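Local structure of cadherin-related family member 2 (Homo sapiens, 5CZR) at residues Val14-Asp19 / Ala24-Leu29; Ala48-Val53 / Tyr72-Thr77; Leu66-Leu71 / Lys132-Ala137; Pro103-Thr108 / Leu204-Ser209. The protein forms calcium-dependent heterophilic adhesion complexes with CDHR5 between neighbouring microvilli, and so controls how microvilli pack at the apical surface of epithelial cells. All blocks are in the same frame, centred on the assembly; numbering follows the deposited sequence.

How the contacts relate
Contacts 1 and 2 lie side by side in the first cadherin repeat, their centres about 10 Å apart, and Phe51 joins them by packing on Leu16, Ala26 and Phe27. Contact 3 bridges the first repeat to the second through the linker calcium ions. Its centre is about 16 Å from that of contact 1, which shares two of those ions through Glu18, and Leu66 of contact 3 also packs on Phe50 and Phe74 of contact 2. Contact 4 belongs to the second repeat. Its centre is about 22 Å from that of contact 3, with nearest atoms about 6 Å apart, and it lies across the chain's centre from contacts 1 and 2.

Contact 1. Residues Val14-Asp19 / Ala24-Leu29; sequences VILPED and AQAFWL. With CA (calcium ion), chain F; CA (calcium ion), chain G.
The Phe27 ring carries Val14 over one face, while Leu16 comes in obliquely through CD1. This is apolar packing between the two sheets of the first cadherin beta sandwich: strand 13-17 borders one sheet, strand 25-32 belongs to the other, and the chain passes between them through a short loop. The two short segments run nearly antiparallel at 169°, their axes 8.0 Å apart at the closest, and no hydrogen bond links them. Val14 CG1 sits 4.3 Å from the centroid of the Phe27 ring, only 17° off the ring normal, which makes a CH-pi contact. The second branch, CG2, lies 3.9 Å from Phe27 CG, so the two methyls lie along one side of the ring, CG2 by the attached end and CG1 further out, nearest CE1. Leu16 has swung CG away from its own carbonyl carbon (chi1 -63°), and from there its two methyls fork around Ala26. Leu16 CD2 lies 4.1 Å from Ala26 CB and 3.3 Å from Ala26 O. Ala26 and Phe27 both face Val60, forming a classic beta bulge that brings two consecutive residues to this contact. Beyond the packing, strand 13-17 leads directly into the linker calcium site. There the Glu18 carboxylate bridges two calcium ions, with OE2 2.3 Å from the ion of chain F and OE1 2.3 Å from the ion of chain G.

Contact 2. Residues Ala48-Val53 / Tyr72-Thr77; sequences AYFFAV and YTFKVT
Phe74 holds CG between its backbone N and carbonyl carbon (chi1 60°), whereas Phe50 turns CG beside its own N (chi1 -80°), and these two settings bring their rings together as an offset stack. The centroids are 4.5 Å apart and the planes are inclined by 29°. Phe50 CD2 makes the tightest approach, 3.6 Å from Phe74 CE2, near the rims of both rings. Tyr49 CE1 covers the opposite face of Phe50, placing that ring between two aromatic neighbours. Phe51 and Phe74 reach toward each other from opposite directions, Phe51 CE2 lying at the edge of the Phe74 ring, near its plane, 4.0 Å from Phe74 CE2. The 3-10 turn at Ala48-Phe50, with Phe51 N bonded to Ala48 O at 3.0 Å, leads straight into strand 51-53, and both phenylalanines point toward strand 73-81. Further along, Val76 CG1 packs 4.2 Å from Ala48 N. Around this buried cluster, Leu66 and Leu71 meet Phe50, while Phe51 spans the sandwich from its own edge strand 51-53, touching Val60 and Leu62 of strand 59-62 and Val93 of strand 86-96 beside strand 73-81.

Contact 3. Residues Leu66-Leu71 / Lys132-Ala137; sequences LDYETL and KDMGSA. With CA (calcium ion), chain F; CA (calcium ion), chain G; CA (calcium ion), chain H.
The calcium-binding linker between the two cadherin repeats brings Glu69 of the first repeat against Asp133 of the second. Their carboxylates are turned 76° to each other and meet through a shared ion: Glu69 OE2 lies 2.4 Å and Asp133 OD1 2.3 Å from the calcium of chain G. These oxygens are only 3.1 Å apart, a closeness the cation between them probably makes tolerable. Each carboxylate also serves a second ion, Glu69 OE1 that of chain F and Asp133 OD2 that of chain H, so the ions and acids form a chain along the linker. Water 3 donates to both Glu69 OE2 and Lys132 O. Asp67, another ligand of the chain F ion, accepts Glu69 N at OD1 (3.0 Å), an Asx turn that helps position the glutamate. Beside the metals, Met134 crosses Tyr68 at about a right angle, with CE in the ring plane, 3.5 Å from Tyr68 OH. Paired acidic loops of this kind, DXE from one repeat and DXD from the next, are typical of the three-calcium cadherin linker.

Contact 4. Residues Pro103-Thr108 / Leu204-Ser209; sequences PVFQNT and LPVFLS
Phe105 and Val206, whose CA atoms are 8.0 Å apart, face each other across the second repeat from strands 104-105 and 206-213, which both lead away from the linker and exchange no hydrogen bond here. The contact rests on one ring and one branched side chain. Val206 presents both methyls to the same phenylalanine: CG2 stands over the middle of the Phe105 ring, 3.8 Å from its centroid and 11° off the normal, a well-centred CH-pi contact. CG1 reaches toward the attached end of the ring and lies 3.5 Å from Phe105 CD2. With CG1 opposite the carbonyl carbon (chi1 -61°), CG2 falls between the valine's backbone N and carbonyl carbon, and this rotation aims the pair at the ring. At the ring's edge, near its plane, Leu204 O approaches Phe105 CE2 at 4.3 Å. Next along the chain, Gln106 folds back so that NE2 donates to Val104 O at 2.9 Å, from above the carbonyl plane. Asn107 OD1 accepts from Leu128 N, tying the end of this segment to strand 123-130. Ala129, Val127, Ala187 and Tyr142 also touch Phe105, drawing on strands of both sheets. A phenylalanine from a short edge strand, covered on one face by a valine of the last strand, joins the two sheets of this Greek-key cadherin beta sandwich.

Contact 1. Residues Val14-Asp19 / Ala24-Leu29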
loop_
_atom_site.group_PDB
_atom_site.type_symbol
_atom_site.label_atom_id
_atom_site.label_comp_id
_atom_site.label_asym_id
_atom_site.label_seq_id
_atom_site.Cartn_x
_atom_site.Cartn_y
_atom_site.Cartn_z
ATOM N N VAL A 14 2.323 6.721 20.411
ATOM C CA VAL A 14 2.185 5.297 20.191
ATOM C C VAL A 14 2.201 4.999 18.689
ATOM O O VAL A 14 1.710 5.799 17.882
ATOM C CB VAL A 14 0.881 4.778 20.831
ATOM C CG1 VAL A 14 -0.348 5.389 20.151
ATOM C CG2 VAL A 14 0.830 3.278 20.770
ATOM N N ILE A 15 2.787 3.849 18.337
ATOM C CA ILE A 15 2.898 3.413 16.960
ATOM C C ILE A 15 1.966 2.263 16.756
ATOM O O ILE A 15 1.972 1.334 17.525
ATOM C CB ILE A 15 4.301 2.936 16.656
ATOM C CG1 ILE A 15 5.256 4.126 16.699
ATOM C CG2 ILE A 15 4.372 2.317 15.264
ATOM C CD1 ILE A 15 6.725 3.726 16.706
ATOM N N LEU A 16 1.150 2.342 15.725
ATOM C CA LEU A 16 0.163 1.322 15.439
ATOM C C LEU A 16 0.169 1.049 13.961
ATOM O O LEU A 16 0.285 1.963 13.148
ATOM C CB LEU A 16 -1.234 1.766 15.859
ATOM C CG LEU A 16 -1.435 2.029 17.368
ATOM C CD1 LEU A 16 -2.787 2.682 17.659
ATOM C CD2 LEU A 16 -1.299 0.729 18.158
ATOM N N PRO A 17 0.036 -0.220 13.591
ATOM C CA PRO A 17 -0.127 -0.528 12.165
ATOM C C PRO A 17 -1.507 -0.185 11.616
ATOM O O PRO A 17 -2.512 -0.369 12.296
ATOM C CB PRO A 17 0.093 -2.041 12.130
ATOM C CG PRO A 17 -0.397 -2.500 13.462
ATOM C CD PRO A 17 -0.130 -1.407 14.441
ATOM N N GLU A 18 -1.545 0.273 10.363
ATOM C CA GLU A 18 -2.794 0.732 9.744
ATOM C C GLU A 18 -3.816 -0.408 9.578
ATOM O O GLU A 18 -5.000 -0.138 9.505
ATOM C CB GLU A 18 -2.560 1.457 8.403
ATOM C CG GLU A 18 -1.985 0.582 7.289
ATOM C CD GLU A 18 -2.155 1.176 5.912
ATOM O OE1 GLU A 18 -1.249 1.007 5.084
ATOM O OE2 GLU A 18 -3.203 1.811 5.658
ATOM N N ASP A 19 -3.343 -1.654 9.527
ATOM C CA ASP A 19 -4.217 -2.830 9.403
ATOM C C ASP A 19 -4.756 -3.416 10.739
ATOM O O ASP A 19 -5.311 -4.492 10.755
ATOM C CB ASP A 19 -3.532 -3.915 8.562
ATOM C CG ASP A 19 -2.205 -4.359 9.136
ATOM O OD1 ASP A 19 -1.853 -3.947 10.242
ATOM O OD2 ASP A 19 -1.492 -5.122 8.451
ATOM N N ALA A 24 -9.539 -4.946 18.337
ATOM C CA ALA A 24 -8.265 -5.429 18.890
ATOM C C ALA A 24 -7.703 -4.460 19.936
ATOM O O ALA A 24 -7.868 -3.247 19.811
ATOM C CB ALA A 24 -7.254 -5.568 17.771
ATOM N N GLN A 25 -6.945 -5.002 20.888
ATOM C CA GLN A 25 -6.101 -4.185 21.751
ATOM C C GLN A 25 -5.098 -3.363 20.911
ATOM O O GLN A 25 -4.389 -3.896 20.063
ATOM C CB GLN A 25 -5.335 -5.046 22.744
ATOM C CG GLN A 25 -4.369 -4.236 23.576
ATOM C CD GLN A 25 -3.627 -5.094 24.568
ATOM O OE1 GLN A 25 -2.401 -5.115 24.606
ATOM N NE2 GLN A 25 -4.381 -5.795 25.409
ATOM N N ALA A 26 -5.082 -2.063 21.152
ATOM C CA ALA A 26 -4.136 -1.157 20.506
ATOM C C ALA A 26 -2.911 -0.909 21.394
ATOM O O ALA A 26 -1.787 -1.038 20.952
ATOM C CB ALA A 26 -4.838 0.148 20.189
ATOM N N PHE A 27 -3.157 -0.537 22.649
ATOM C CA PHE A 27 -2.093 -0.288 23.633
ATOM C C PHE A 27 -2.737 -0.066 25.013
ATOM O O PHE A 27 -3.976 -0.082 25.142
ATOM C CB PHE A 27 -1.243 0.946 23.259
ATOM C CG PHE A 27 -2.045 2.229 23.151
ATOM C CD1 PHE A 27 -2.870 2.449 22.046
ATOM C CD2 PHE A 27 -2.007 3.170 24.139
ATOM C CE1 PHE A 27 -3.598 3.625 21.920
ATOM C CE2 PHE A 27 -2.747 4.332 24.029
ATOM C CZ PHE A 27 -3.525 4.577 22.905
ATOM N N TRP A 28 -1.881 0.076 26.017
ATOM C CA TRP A 28 -2.279 0.300 27.391
ATOM C C TRP A 28 -1.931 1.731 27.774
ATOM O O TRP A 28 -0.781 2.172 27.576
ATOM C CB TRP A 28 -1.547 -0.677 28.319
ATOM C CG TRP A 28 -2.064 -2.078 28.222
ATOM C CD1 TRP A 28 -1.683 -3.021 27.317
ATOM C CD2 TRP A 28 -3.088 -2.680 29.031
ATOM N NE1 TRP A 28 -2.388 -4.190 27.526
ATOM C CE2 TRP A 28 -3.254 -4.010 28.577
ATOM C CE3 TRP A 28 -3.844 -2.240 30.124
ATOM C CZ2 TRP A 28 -4.184 -4.903 29.152
ATOM C CZ3 TRP A 28 -4.786 -3.131 30.715
ATOM C CH2 TRP A 28 -4.938 -4.443 30.221
ATOM N N LEU A 29 -2.911 2.469 28.287
ATOM C CA LEU A 29 -2.622 3.722 28.970
ATOM C C LEU A 29 -2.140 3.406 30.376
ATOM O O LEU A 29 -2.768 2.620 31.082
ATOM C CB LEU A 29 -3.857 4.621 29.030
ATOM C CG LEU A 29 -4.296 5.260 27.715
ATOM C CD1 LEU A 29 -5.690 5.851 27.845
ATOM C CD2 LEU A 29 -3.294 6.331 27.300
HETATM CA CA CA F . -4.605 2.030 3.884
HETATM CA CA CA G . -0.555 1.242 2.890
HETATM O O HOH W 1 -6.354 1.167 4.957
HETATM O O HOH W 2 -5.317 1.867 1.839
#

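Contact 2. Residues Ala48-Val53 / Tyr72-Thr77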
loop_
_atom_site.group_PDB
_atom_site.type_symbol
_atom_site.label_atom_id
_atom_site.label_comp_id
_atom_site.label_asym_id
_atom_site.label_seq_id
_atom_site.Cartn_x
_atom_site.Cartn_y
_atom_site.Cartn_z
ATOM N N ALA A 48 -10.928 10.984 19.182
ATOM C CA ALA A 48 -11.070 9.951 20.214
ATOM C C ALA A 48 -11.891 8.754 19.744
ATOM O O ALA A 48 -11.738 7.656 20.274
ATOM C CB ALA A 48 -11.679 10.527 21.461
ATOM N N TYR A 49 -12.760 8.976 18.754
ATOM C CA TYR A 49 -13.648 7.935 18.243
ATOM C C TYR A 49 -12.877 6.740 17.611
ATOM O O TYR A 49 -13.462 5.687 17.371
ATOM C CB TYR A 49 -14.634 8.501 17.208
ATOM C CG TYR A 49 -13.975 8.851 15.875
ATOM C CD1 TYR A 49 -13.820 7.901 14.890
ATOM C CD2 TYR A 49 -13.515 10.147 15.610
ATOM C CE1 TYR A 49 -13.215 8.211 13.668
ATOM C CE2 TYR A 49 -12.904 10.467 14.398
ATOM C CZ TYR A 49 -12.734 9.479 13.433
ATOM O OH TYR A 49 -12.147 9.766 12.221
ATOM N N PHE A 50 -11.606 6.935 17.291
ATOM C CA PHE A 50 -10.759 5.839 16.827
ATOM C C PHE A 50 -10.551 4.742 17.871
ATOM O O PHE A 50 -10.141 3.639 17.501
ATOM C CB PHE A 50 -9.367 6.332 16.393
ATOM C CG PHE A 50 -9.335 6.925 15.035
ATOM C CD1 PHE A 50 -9.370 6.121 13.907
ATOM C CD2 PHE A 50 -9.259 8.324 14.870
ATOM C CE1 PHE A 50 -9.383 6.693 12.634
ATOM C CE2 PHE A 50 -9.216 8.881 13.604
ATOM C CZ PHE A 50 -9.276 8.065 12.482
ATOM N N PHE A 51 -10.765 5.070 19.150
ATOM C CA PHE A 51 -10.449 4.156 20.230
ATOM C C PHE A 51 -11.584 4.046 21.260
ATOM O O PHE A 51 -12.504 4.868 21.302
ATOM C CB PHE A 51 -9.198 4.634 20.957
ATOM C CG PHE A 51 -7.976 4.732 20.090
ATOM C CD1 PHE A 51 -7.306 3.556 19.664
ATOM C CD2 PHE A 51 -7.452 5.985 19.721
ATOM C CE1 PHE A 51 -6.170 3.638 18.876
ATOM C CE2 PHE A 51 -6.347 6.054 18.880
ATOM C CZ PHE A 51 -5.694 4.887 18.461
ATOM N N ALA A 52 -11.492 3.016 22.095
ATOM C CA ALA A 52 -12.377 2.834 23.229
ATOM C C ALA A 52 -11.513 2.435 24.383
ATOM O O ALA A 52 -10.825 1.415 24.325
ATOM C CB ALA A 52 -13.426 1.770 22.959
ATOM N N VAL A 53 -11.506 3.282 25.422
ATOM C CA VAL A 53 -10.665 3.055 26.614
ATOM C C VAL A 53 -11.516 2.288 27.638
ATOM O O VAL A 53 -12.658 2.660 27.877
ATOM C CB VAL A 53 -10.205 4.406 27.223
ATOM C CG1 VAL A 53 -9.392 4.159 28.452
ATOM C CG2 VAL A 53 -9.387 5.235 26.202
ATOM N N TYR A 72 -2.053 9.743 8.539
ATOM C CA TYR A 72 -0.866 8.957 8.864
ATOM C C TYR A 72 -0.336 9.210 10.248
ATOM O O TYR A 72 0.419 8.420 10.792
ATOM C CB TYR A 72 0.234 9.136 7.797
ATOM C CG TYR A 72 1.117 10.411 7.961
ATOM C CD1 TYR A 72 0.564 11.684 8.197
ATOM C CD2 TYR A 72 2.487 10.308 7.968
ATOM C CE1 TYR A 72 1.363 12.805 8.418
ATOM C CE2 TYR A 72 3.319 11.424 8.135
ATOM C CZ TYR A 72 2.761 12.672 8.387
ATOM O OH TYR A 72 3.575 13.756 8.574
ATOM N N THR A 73 -0.747 10.337 10.814
ATOM C CA THR A 73 -0.646 10.565 12.234
ATOM C C THR A 73 -1.841 11.393 12.674
ATOM O O THR A 73 -2.441 12.098 11.853
ATOM C CB THR A 73 0.568 11.396 12.640
ATOM O OG1 THR A 73 0.393 12.708 12.103
ATOM C CG2 THR A 73 1.871 10.778 12.140
ATOM N N PHE A 74 -2.124 11.366 13.978
ATOM C CA PHE A 74 -3.124 12.242 14.552
ATOM C C PHE A 74 -2.988 12.324 16.059
ATOM O O PHE A 74 -2.271 11.518 16.662
ATOM C CB PHE A 74 -4.535 11.820 14.153
ATOM C CG PHE A 74 -4.923 10.433 14.593
ATOM C CD1 PHE A 74 -4.648 9.342 13.803
ATOM C CD2 PHE A 74 -5.577 10.235 15.806
ATOM C CE1 PHE A 74 -5.004 8.070 14.197
ATOM C CE2 PHE A 74 -5.981 8.971 16.197
ATOM C CZ PHE A 74 -5.681 7.880 15.394
ATOM N N LYS A 75 -3.633 13.329 16.639
ATOM C CA LYS A 75 -3.508 13.575 18.059
ATOM C C LYS A 75 -4.785 13.153 18.738
ATOM O O LYS A 75 -5.860 13.349 18.208
ATOM C CB LYS A 75 -3.324 15.077 18.375
ATOM C CG LYS A 75 -2.424 15.835 17.387
ATOM C CD LYS A 75 -0.962 15.989 17.795
ATOM C CE LYS A 75 -0.125 16.589 16.657
ATOM N NZ LYS A 75 1.291 16.676 17.099
ATOM N N VAL A 76 -4.640 12.697 19.967
ATOM C CA VAL A 76 -5.776 12.517 20.828
ATOM C C VAL A 76 -5.454 13.061 22.199
ATOM O O VAL A 76 -4.294 13.224 22.553
ATOM C CB VAL A 76 -6.177 11.021 20.947
ATOM C CG1 VAL A 76 -6.740 10.533 19.640
ATOM C CG2 VAL A 76 -4.995 10.163 21.384
ATOM N N THR A 77 -6.493 13.379 22.951
ATOM C CA THR A 77 -6.327 13.771 24.338
ATOM C C THR A 77 -6.526 12.545 25.204
ATOM O O THR A 77 -7.541 11.846 25.095
ATOM C CB THR A 77 -7.305 14.894 24.730
ATOM O OG1 THR A 77 -7.030 16.023 23.912
ATOM C CG2 THR A 77 -7.092 15.313 26.183
#

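Contact 3. Residues Leu66-Leu71 / Lys132-Ala137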
loop_
_atom_site.group_PDB
_atom_site.type_symbol
_atom_site.label_atom_id
_atom_site.label_comp_id
_atom_site.label_asym_id
_atom_site.label_seq_id
_atom_site.Cartn_x
_atom_site.Cartn_y
_atom_site.Cartn_z
ATOM N N LEU A 66 -8.077 2.478 11.131
ATOM C CA LEU A 66 -6.964 3.324 10.732
ATOM C C LEU A 66 -6.746 3.221 9.237
ATOM O O LEU A 66 -7.188 2.274 8.610
ATOM C CB LEU A 66 -5.680 2.897 11.460
ATOM C CG LEU A 66 -5.758 2.849 12.994
ATOM C CD1 LEU A 66 -4.464 2.325 13.598
ATOM C CD2 LEU A 66 -6.048 4.248 13.556
ATOM N N ASP A 67 -6.023 4.181 8.670
ATOM C CA ASP A 67 -5.587 4.100 7.251
ATOM C C ASP A 67 -4.443 5.079 7.027
ATOM O O ASP A 67 -4.639 6.289 7.137
ATOM C CB ASP A 67 -6.761 4.398 6.308
ATOM C CG ASP A 67 -6.390 4.331 4.848
ATOM O OD1 ASP A 67 -5.250 3.920 4.519
ATOM O OD2 ASP A 67 -7.248 4.675 3.998
ATOM N N TYR A 68 -3.253 4.549 6.779
ATOM C CA TYR A 68 -2.053 5.356 6.542
ATOM C C TYR A 68 -2.259 6.299 5.367
ATOM O O TYR A 68 -1.762 7.418 5.382
ATOM C CB TYR A 68 -0.840 4.465 6.267
ATOM C CG TYR A 68 0.446 5.214 6.078
ATOM C CD1 TYR A 68 1.280 5.521 7.174
ATOM C CD2 TYR A 68 0.840 5.625 4.814
ATOM C CE1 TYR A 68 2.468 6.228 7.009
ATOM C CE2 TYR A 68 2.023 6.338 4.632
ATOM C CZ TYR A 68 2.833 6.634 5.727
ATOM O OH TYR A 68 3.990 7.339 5.521
ATOM N N GLU A 69 -3.028 5.859 4.370
ATOM C CA GLU A 69 -3.198 6.619 3.146
ATOM C C GLU A 69 -4.101 7.838 3.364
ATOM O O GLU A 69 -4.183 8.691 2.512
ATOM C CB GLU A 69 -3.751 5.711 2.025
ATOM C CG GLU A 69 -2.704 4.825 1.329
ATOM C CD GLU A 69 -2.138 3.702 2.181
ATOM O OE1 GLU A 69 -2.887 2.993 2.847
ATOM O OE2 GLU A 69 -0.918 3.475 2.185
ATOM N N THR A 70 -4.777 7.906 4.511
ATOM C CA THR A 70 -5.812 8.932 4.772
ATOM C C THR A 70 -5.422 9.864 5.929
ATOM O O THR A 70 -5.652 11.052 5.847
ATOM C CB THR A 70 -7.134 8.215 5.039
ATOM O OG1 THR A 70 -7.666 7.824 3.776
ATOM C CG2 THR A 70 -8.174 9.073 5.745
ATOM N N LEU A 71 -4.811 9.300 6.970
ATOM C CA LEU A 71 -4.448 10.012 8.192
ATOM C C LEU A 71 -3.262 9.289 8.836
ATOM O O LEU A 71 -3.442 8.264 9.509
ATOM C CB LEU A 71 -5.654 9.995 9.136
ATOM C CG LEU A 71 -5.574 10.831 10.388
ATOM C CD1 LEU A 71 -5.413 12.317 10.034
ATOM C CD2 LEU A 71 -6.830 10.625 11.214
ATOM N N LYS A 132 0.255 3.224 -4.214
ATOM C CA LYS A 132 0.246 4.235 -3.144
ATOM C C LYS A 132 1.148 3.986 -1.939
ATOM O O LYS A 132 1.490 4.922 -1.214
ATOM C CB LYS A 132 -1.166 4.382 -2.603
ATOM C CG LYS A 132 -2.147 4.974 -3.591
ATOM C CD LYS A 132 -3.573 4.699 -3.149
ATOM C CE LYS A 132 -4.569 5.260 -4.154
ATOM N NZ LYS A 132 -5.897 5.329 -3.487
ATOM N N ASP A 133 1.514 2.741 -1.694
ATOM C CA ASP A 133 2.240 2.405 -0.485
ATOM C C ASP A 133 3.645 2.977 -0.510
ATOM O O ASP A 133 4.104 3.415 -1.545
ATOM C CB ASP A 133 2.240 0.894 -0.267
ATOM C CG ASP A 133 0.835 0.341 -0.055
ATOM O OD1 ASP A 133 0.065 0.928 0.727
ATOM O OD2 ASP A 133 0.472 -0.668 -0.689
ATOM N N MET A 134 4.283 3.032 0.658
ATOM C CA MET A 134 5.651 3.529 0.841
ATOM C C MET A 134 6.703 2.417 0.658
ATOM O O MET A 134 6.411 1.243 0.810
ATOM C CB MET A 134 5.800 4.136 2.247
ATOM C CG MET A 134 4.889 5.343 2.528
ATOM S SD MET A 134 5.222 6.720 1.386
ATOM C CE MET A 134 4.122 7.948 2.039
ATOM N N GLY A 135 7.928 2.824 0.350
ATOM C CA GLY A 135 9.079 1.922 0.310
ATOM C C GLY A 135 8.891 0.842 -0.730
ATOM O O GLY A 135 8.299 1.089 -1.790
ATOM N N SER A 136 9.313 -0.368 -0.391
ATOM C CA SER A 136 9.255 -1.478 -1.333
ATOM C C SER A 136 7.821 -1.837 -1.656
ATOM O O SER A 136 7.535 -2.326 -2.753
ATOM C CB SER A 136 9.900 -2.716 -0.744
ATOM O OG SER A 136 11.253 -2.436 -0.492
ATOM N N ALA A 137 6.929 -1.587 -0.689
ATOM C CA ALA A 137 5.521 -1.885 -0.890
ATOM C C ALA A 137 4.866 -1.032 -1.982
ATOM O O ALA A 137 3.759 -1.359 -2.440
ATOM C CB ALA A 137 4.782 -1.763 0.419
HETATM CA CA CA F . -4.605 2.030 3.884
HETATM CA CA CA G . -0.555 1.242 2.890
HETATM CA CA CA H . 1.505 -1.987 -2.507
HETATM O O HOH W 3 1.069 5.290 1.546
HETATM O O HOH W 1 -6.354 1.167 4.957
HETATM O O HOH W 2 -5.317 1.867 1.839
#

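Contact 4. Residues Pro103-Thr108 / Leu204-Ser209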
loop_
_atom_site.group_PDB
_atom_site.type_symbol
_atom_site.label_atom_id
_atom_site.label_comp_id
_atom_site.label_asym_id
_atom_site.label_seq_id
_atom_site.Cartn_x
_atom_site.Cartn_y
_atom_site.Cartn_z
ATOM N N PRO A 103 -0.473 -2.101 -7.332
ATOM C CA PRO A 103 -0.280 -1.202 -8.451
ATOM C C PRO A 103 -1.525 -1.072 -9.360
ATOM O O PRO A 103 -2.220 -2.047 -9.607
ATOM C CB PRO A 103 0.876 -1.834 -9.208
ATOM C CG PRO A 103 1.580 -2.676 -8.188
ATOM C CD PRO A 103 0.476 -3.223 -7.340
ATOM N N VAL A 104 -1.778 0.150 -9.837
ATOM C CA VAL A 104 -2.923 0.472 -10.686
ATOM C C VAL A 104 -2.359 1.109 -11.985
ATOM O O VAL A 104 -1.632 2.093 -11.949
ATOM C CB VAL A 104 -3.887 1.472 -9.959
ATOM C CG1 VAL A 104 -5.022 1.967 -10.872
ATOM C CG2 VAL A 104 -4.470 0.860 -8.682
ATOM N N PHE A 105 -2.745 0.557 -13.123
ATOM C CA PHE A 105 -2.364 1.087 -14.411
ATOM C C PHE A 105 -3.104 2.388 -14.705
ATOM O O PHE A 105 -4.298 2.489 -14.462
ATOM C CB PHE A 105 -2.606 0.057 -15.524
ATOM C CG PHE A 105 -1.528 -0.960 -15.633
ATOM C CD1 PHE A 105 -0.366 -0.662 -16.304
ATOM C CD2 PHE A 105 -1.660 -2.204 -15.024
ATOM C CE1 PHE A 105 0.674 -1.568 -16.365
ATOM C CE2 PHE A 105 -0.631 -3.131 -15.087
ATOM C CZ PHE A 105 0.545 -2.813 -15.775
ATOM N N GLN A 106 -2.350 3.394 -15.175
ATOM C CA GLN A 106 -2.886 4.733 -15.394
ATOM C C GLN A 106 -3.561 4.858 -16.760
ATOM O O GLN A 106 -4.632 5.430 -16.874
ATOM C CB GLN A 106 -1.781 5.793 -15.257
ATOM C CG GLN A 106 -1.106 5.827 -13.892
ATOM C CD GLN A 106 -2.100 6.009 -12.722
ATOM O OE1 GLN A 106 -2.515 7.127 -12.432
ATOM N NE2 GLN A 106 -2.451 4.914 -12.041
ATOM N N ASN A 107 -2.914 4.299 -17.765
ATOM C CA ASN A 107 -3.316 4.356 -19.173
ATOM C C ASN A 107 -4.806 4.111 -19.449
ATOM O O ASN A 107 -5.397 3.206 -18.862
ATOM C CB ASN A 107 -2.508 3.288 -19.930
ATOM C CG ASN A 107 -0.997 3.279 -19.578
ATOM O OD1 ASN A 107 -0.565 2.867 -18.468
ATOM N ND2 ASN A 107 -0.184 3.673 -20.577
ATOM N N THR A 108 -5.409 4.895 -20.345
ATOM C CA THR A 108 -6.755 4.574 -20.863
ATOM C C THR A 108 -6.587 3.530 -21.967
ATOM O O THR A 108 -7.106 2.399 -21.887
ATOM C CB THR A 108 -7.443 5.835 -21.445
ATOM O OG1 THR A 108 -7.395 6.846 -20.457
ATOM C CG2 THR A 108 -8.940 5.642 -21.862
ATOM N N LEU A 204 -4.581 -5.945 -11.399
ATOM C CA LEU A 204 -5.361 -6.620 -12.419
ATOM C C LEU A 204 -4.534 -6.734 -13.717
ATOM O O LEU A 204 -3.659 -5.903 -13.986
ATOM C CB LEU A 204 -6.614 -5.806 -12.714
ATOM C CG LEU A 204 -7.629 -5.642 -11.564
ATOM C CD1 LEU A 204 -8.449 -4.355 -11.758
ATOM C CD2 LEU A 204 -8.535 -6.878 -11.452
ATOM N N PRO A 205 -4.765 -7.790 -14.510
ATOM C CA PRO A 205 -4.077 -7.897 -15.792
ATOM C C PRO A 205 -4.553 -6.830 -16.788
ATOM O O PRO A 205 -5.721 -6.446 -16.760
ATOM C CB PRO A 205 -4.464 -9.271 -16.284
ATOM C CG PRO A 205 -5.796 -9.543 -15.617
ATOM C CD PRO A 205 -5.698 -8.909 -14.271
ATOM N N VAL A 206 -3.630 -6.343 -17.631
ATOM C CA VAL A 206 -3.976 -5.472 -18.747
ATOM C C VAL A 206 -3.484 -6.102 -20.032
ATOM O O VAL A 206 -2.482 -6.835 -20.040
ATOM C CB VAL A 206 -3.450 -4.015 -18.605
ATOM C CG1 VAL A 206 -4.047 -3.352 -17.346
ATOM C CG2 VAL A 206 -1.946 -3.972 -18.548
ATOM N N PHE A 207 -4.187 -5.784 -21.109
ATOM C CA PHE A 207 -3.939 -6.370 -22.414
ATOM C C PHE A 207 -3.585 -5.298 -23.443
ATOM O O PHE A 207 -4.380 -4.379 -23.693
ATOM C CB PHE A 207 -5.163 -7.148 -22.860
ATOM C CG PHE A 207 -5.482 -8.275 -21.942
ATOM C CD1 PHE A 207 -4.827 -9.491 -22.071
ATOM C CD2 PHE A 207 -6.363 -8.095 -20.872
ATOM C CE1 PHE A 207 -5.109 -10.552 -21.201
ATOM C CE2 PHE A 207 -6.638 -9.143 -19.981
ATOM C CZ PHE A 207 -6.019 -10.376 -20.163
ATOM N N LEU A 208 -2.407 -5.442 -24.039
ATOM C CA LEU A 208 -1.965 -4.573 -25.112
ATOM C C LEU A 208 -2.166 -5.271 -26.472
ATOM O O LEU A 208 -1.621 -6.349 -26.707
ATOM C CB LEU A 208 -0.505 -4.203 -24.893
ATOM C CG LEU A 208 0.249 -3.516 -26.029
ATOM C CD1 LEU A 208 -0.378 -2.206 -26.464
ATOM C CD2 LEU A 208 1.673 -3.266 -25.590
ATOM N N SER A 209 -2.949 -4.652 -27.347
ATOM C CA SER A 209 -3.146 -5.151 -28.700
ATOM C C SER A 209 -2.191 -4.496 -29.679
ATOM O O SER A 209 -2.139 -3.273 -29.782
ATOM C CB SER A 209 -4.562 -4.893 -29.140
ATOM O OG SER A 209 -5.432 -5.561 -28.240
#